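Local coordinates for effector protein HopAB2 (Pseudomonas syringae pv. tomato, PDB 3HGL) that is recognised by the tomato resistance protein Pto, triggering host immunity, and in susceptible plants suppresses programmed cell death as a virulence factor, at residues V6-A9 and N10-Q14; Q46-F49 and R50-P54. All coordinates share one frame; numbering follows the deposited sequence.

Contact 1 (V6-A9 and N10-Q14)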
# COMPACT_ATOMS: atom_id res chain seq x y z
N VAL A 6 8.89 -0.93 -9.35
CA VAL A 6 8.81 -2.33 -8.94
C VAL A 6 9.66 -2.55 -7.68
O VAL A 6 9.18 -3.11 -6.69
CB VAL A 6 9.30 -3.28 -10.06
CG1 VAL A 6 9.30 -4.73 -9.57
CG2 VAL A 6 8.40 -3.15 -11.28
N ALA A 7 10.90 -2.09 -7.73
CA ALA A 7 11.80 -2.23 -6.58
C ALA A 7 11.21 -1.48 -5.39
O ALA A 7 11.25 -1.96 -4.26
CB ALA A 7 13.19 -1.69 -6.92
N HIS A 8 10.67 -0.30 -5.66
CA HIS A 8 10.07 0.55 -4.62
C HIS A 8 8.93 -0.22 -3.94
O HIS A 8 8.87 -0.32 -2.72
CB HIS A 8 9.54 1.84 -5.26
CG HIS A 8 9.18 2.91 -4.28
ND1 HIS A 8 8.99 2.67 -2.94
CD2 HIS A 8 8.92 4.23 -4.46
CE1 HIS A 8 8.64 3.79 -2.33
NE2 HIS A 8 8.59 4.75 -3.24
N ALA A 9 8.02 -0.77 -4.75
CA ALA A 9 6.88 -1.53 -4.24
C ALA A 9 7.34 -2.72 -3.38
O ALA A 9 6.79 -2.96 -2.30
CB ALA A 9 6.01 -2.02 -5.40
N ASN A 10 8.33 -3.46 -3.86
CA ASN A 10 8.82 -4.61 -3.09
C ASN A 10 9.35 -4.17 -1.73
O ASN A 10 9.17 -4.87 -0.73
CB ASN A 10 9.93 -5.35 -3.86
CG ASN A 10 9.39 -6.14 -5.04
OD1 ASN A 10 8.29 -6.71 -4.98
ND2 ASN A 10 10.17 -6.20 -6.12
N SER A 11 10.00 -3.01 -1.68
CA SER A 11 10.54 -2.50 -0.42
C SER A 11 9.43 -2.13 0.55
O SER A 11 9.57 -2.30 1.77
CB SER A 11 11.43 -1.28 -0.67
OG SER A 11 12.58 -1.64 -1.41
N ILE A 12 8.32 -1.61 0.02
CA ILE A 12 7.19 -1.25 0.87
C ILE A 12 6.63 -2.50 1.53
O ILE A 12 6.28 -2.49 2.71
CB ILE A 12 6.08 -0.55 0.06
CG1 ILE A 12 6.58 0.82 -0.42
CG2 ILE A 12 4.82 -0.40 0.91
CD1 ILE A 12 5.63 1.53 -1.38
N VAL A 13 6.54 -3.59 0.77
CA VAL A 13 6.04 -4.84 1.34
C VAL A 13 6.95 -5.26 2.49
O VAL A 13 6.49 -5.63 3.57
CB VAL A 13 6.00 -5.97 0.28
CG1 VAL A 13 5.68 -7.31 0.94
CG2 VAL A 13 4.95 -5.65 -0.78
N GLN A 14 8.26 -5.18 2.26
CA GLN A 14 9.25 -5.53 3.28
C GLN A 14 9.04 -4.68 4.52
O GLN A 14 9.07 -5.19 5.65
CB GLN A 14 10.67 -5.32 2.74
CG GLN A 14 11.04 -6.23 1.58
CD GLN A 14 11.22 -7.66 2.02
OE1 GLN A 14 12.12 -7.98 2.79
NE2 GLN A 14 10.35 -8.54 1.54
O HOH W 1 13.27 -3.71 -3.42

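Contact 2 (Q46-F49 and R50-P54)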
# COMPACT_ATOMS: atom_id res chain seq x y z
N GLN A 46 -0.86 3.59 7.93
CA GLN A 46 -0.94 4.99 7.58
C GLN A 46 0.43 5.65 7.66
O GLN A 46 0.83 6.37 6.75
CB GLN A 46 -1.91 5.71 8.52
CG GLN A 46 -2.15 7.16 8.14
CD GLN A 46 -3.26 7.80 8.96
OE1 GLN A 46 -3.16 7.90 10.19
NE2 GLN A 46 -4.32 8.23 8.29
N ASN A 47 1.16 5.39 8.74
CA ASN A 47 2.49 5.96 8.93
C ASN A 47 3.41 5.55 7.77
O ASN A 47 4.16 6.37 7.23
CB ASN A 47 3.08 5.49 10.26
CG ASN A 47 4.45 6.08 10.53
OD1 ASN A 47 5.45 5.36 10.63
ND2 ASN A 47 4.52 7.40 10.65
N ILE A 48 3.33 4.28 7.38
CA ILE A 48 4.15 3.78 6.29
C ILE A 48 3.75 4.37 4.94
O ILE A 48 4.59 4.89 4.21
CB ILE A 48 4.08 2.23 6.21
CG1 ILE A 48 4.75 1.63 7.45
CG2 ILE A 48 4.74 1.73 4.92
CD1 ILE A 48 4.65 0.12 7.55
N PHE A 49 2.47 4.30 4.60
CA PHE A 49 1.99 4.83 3.33
C PHE A 49 2.27 6.33 3.14
O PHE A 49 2.51 6.78 2.02
CB PHE A 49 0.50 4.54 3.15
CG PHE A 49 0.21 3.14 2.67
CD1 PHE A 49 -0.29 2.92 1.39
CD2 PHE A 49 0.47 2.04 3.49
CE1 PHE A 49 -0.53 1.62 0.93
CE2 PHE A 49 0.24 0.74 3.04
CZ PHE A 49 -0.26 0.53 1.76
N ARG A 50 2.26 7.10 4.22
CA ARG A 50 2.54 8.53 4.09
C ARG A 50 3.97 8.77 3.61
O ARG A 50 4.24 9.78 2.96
CB ARG A 50 2.28 9.26 5.41
CG ARG A 50 0.80 9.60 5.59
CD ARG A 50 0.52 10.31 6.91
NE ARG A 50 -0.88 10.76 6.97
CZ ARG A 50 -1.45 11.28 8.05
NH1 ARG A 50 -0.76 11.41 9.17
NH2 ARG A 50 -2.72 11.66 8.01
N GLN A 51 4.87 7.85 3.91
CA GLN A 51 6.27 7.97 3.49
C GLN A 51 6.43 7.71 1.99
O GLN A 51 7.36 8.23 1.36
CB GLN A 51 7.13 6.95 4.24
CG GLN A 51 7.29 7.21 5.72
CD GLN A 51 7.90 6.03 6.46
OE1 GLN A 51 8.49 5.13 5.84
NE2 GLN A 51 7.78 6.03 7.78
N HIS A 52 5.54 6.91 1.43
CA HIS A 52 5.59 6.51 0.02
C HIS A 52 4.59 7.20 -0.90
O HIS A 52 4.77 7.22 -2.12
CB HIS A 52 5.43 4.99 -0.05
CG HIS A 52 6.47 4.26 0.74
ND1 HIS A 52 7.76 4.09 0.29
CD2 HIS A 52 6.43 3.71 1.98
CE1 HIS A 52 8.47 3.48 1.22
NE2 HIS A 52 7.69 3.24 2.26
N PHE A 53 3.53 7.75 -0.32
CA PHE A 53 2.50 8.46 -1.08
C PHE A 53 2.35 9.80 -0.34
O PHE A 53 1.41 10.00 0.41
CB PHE A 53 1.20 7.65 -1.07
CG PHE A 53 1.32 6.31 -1.76
CD1 PHE A 53 1.26 6.22 -3.15
CD2 PHE A 53 1.51 5.14 -1.03
CE1 PHE A 53 1.39 4.99 -3.80
CE2 PHE A 53 1.65 3.90 -1.67
CZ PHE A 53 1.59 3.83 -3.06
N PRO A 54 3.31 10.72 -0.55
CA PRO A 54 3.37 12.05 0.06
C PRO A 54 2.17 12.97 -0.11
O PRO A 54 1.99 13.90 0.68
CB PRO A 54 4.65 12.64 -0.54
CG PRO A 54 4.71 12.01 -1.89
CD PRO A 54 4.35 10.58 -1.59
O HOH W 2 6.05 8.29 8.47

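Contact 1 (V6-A9 and N10-Q14)
His8 and Ile12, one turn apart on helix 5-18, touch obliquely, the end of the isoleucine against the ND1-CE1 side of the imidazole. From its CB, which sits 3.4 Å from Ala9 O, the Ile12 side chain sends CG1 back over the preceding turn, within 3.4 Å of His8 O. Turning CG1 anti to its own carbonyl carbon (chi1 -68°) directs this branch toward the earlier residues, and the extended second torsion carries CD1 onward to the ring, 3.9 Å from both ND1 and CE1 of His8. The result is a van der Waals contact between a branched aliphatic chain and a ring.

Beneath these side chains runs the regular i to i+4 ladder of an alpha-helix. Asn10 N, Ser11 N, Ile12 N and Val13 N donate in turn to the carbonyls of Val6, Ala7, His8 and Ala9, and the straightest of the four is Asn10 N to Val6 O, with an N-H...O angle of 165°.

The exposed flank mixes polar and small apolar residues. Asn10 lies alongside Val6, its ND2 3.8 Å from the valine CG1, while a water donates to Ala7 O at 2.8 Å and also hydrogen-bonds to Ser11 OG at 3.0 Å. A small hydroxyl suits this place because it can share a water with the carbonyl one turn back.

On the inner flank Ala9 and Val13 are buried, and the single methyl of the one and the compact branches of the other let the helix lie close against helix 66-80, where Ala9 packs on Glu70, as Val6 does, and Val13 on Ala74. His8 reaches Leu67 of that same helix and brings its ring against His52, so this turn is wedged between helix 66-80 and the end of helix 43-52.

Contact 2 (Q46-F49 and R50-P54)
Phe49, in the last turn of helix 43-52, and Phe53, just beyond its end, stand side by side in a small all-helical domain, the Pto-interacting part of the effector. Their rings are nearly parallel, 21° apart, but slid so far that they barely overlap; the contact runs from Phe49 CD1 to Phe53 CD2 at 3.7 Å. Large aromatic side chains suit this apolar side: Phe49 stacks on Phe41, and both rings pack on Ile61 and Leu71. Next to them, Ile48 CG2 lies 3.9 Å from CD2 of His52, whose NE2 hydrogen-bonds to Gln15 OE1.

The other side is looser and polar. Gln46 and Arg50 run alongside each other, and the glutamine amide stacks on one face of the guanidinium, planes 13° apart, with Gln46 CD 4.0 Å above its centre. An extended arginine chain makes this flat overlap possible, although Arg50 NE is buried without a polar partner. Further round, a water donates to Asn47 O and accepts from Gln51 NE2, while Gln51 OE1 is bonded to Gln15 NE2.

Arg50 N donates to Gln46 O, but then bent i to i+3 bonds appear, Gln51 N to Ile48 O and His52 N to Phe49 O, beside an i to i+4 bond from Phe53 N. His52 N approaches Phe49 O from above the carbonyl plane at 3.1 Å, whereas Phe53 N comes nearly along the C=O axis at 2.7 Å.

How the contacts relate
From the N terminus, contact 1 lies within helix 5-18 and is complete before the chain passes through helix 23-35 to helix 43-52, where contact 2 spans the last turns and the exit from the helix. The two follow in series, neither nested nor crossed, and each is local, so neither closes a long loop. Their centres are about 13 Å apart, yet they touch through His52, whose ND1 lies 3.5 Å from Ile12 CG1. Both also pack on helix 66-80. Together they join helices 5-18, 43-52 and 66-80 of the domain.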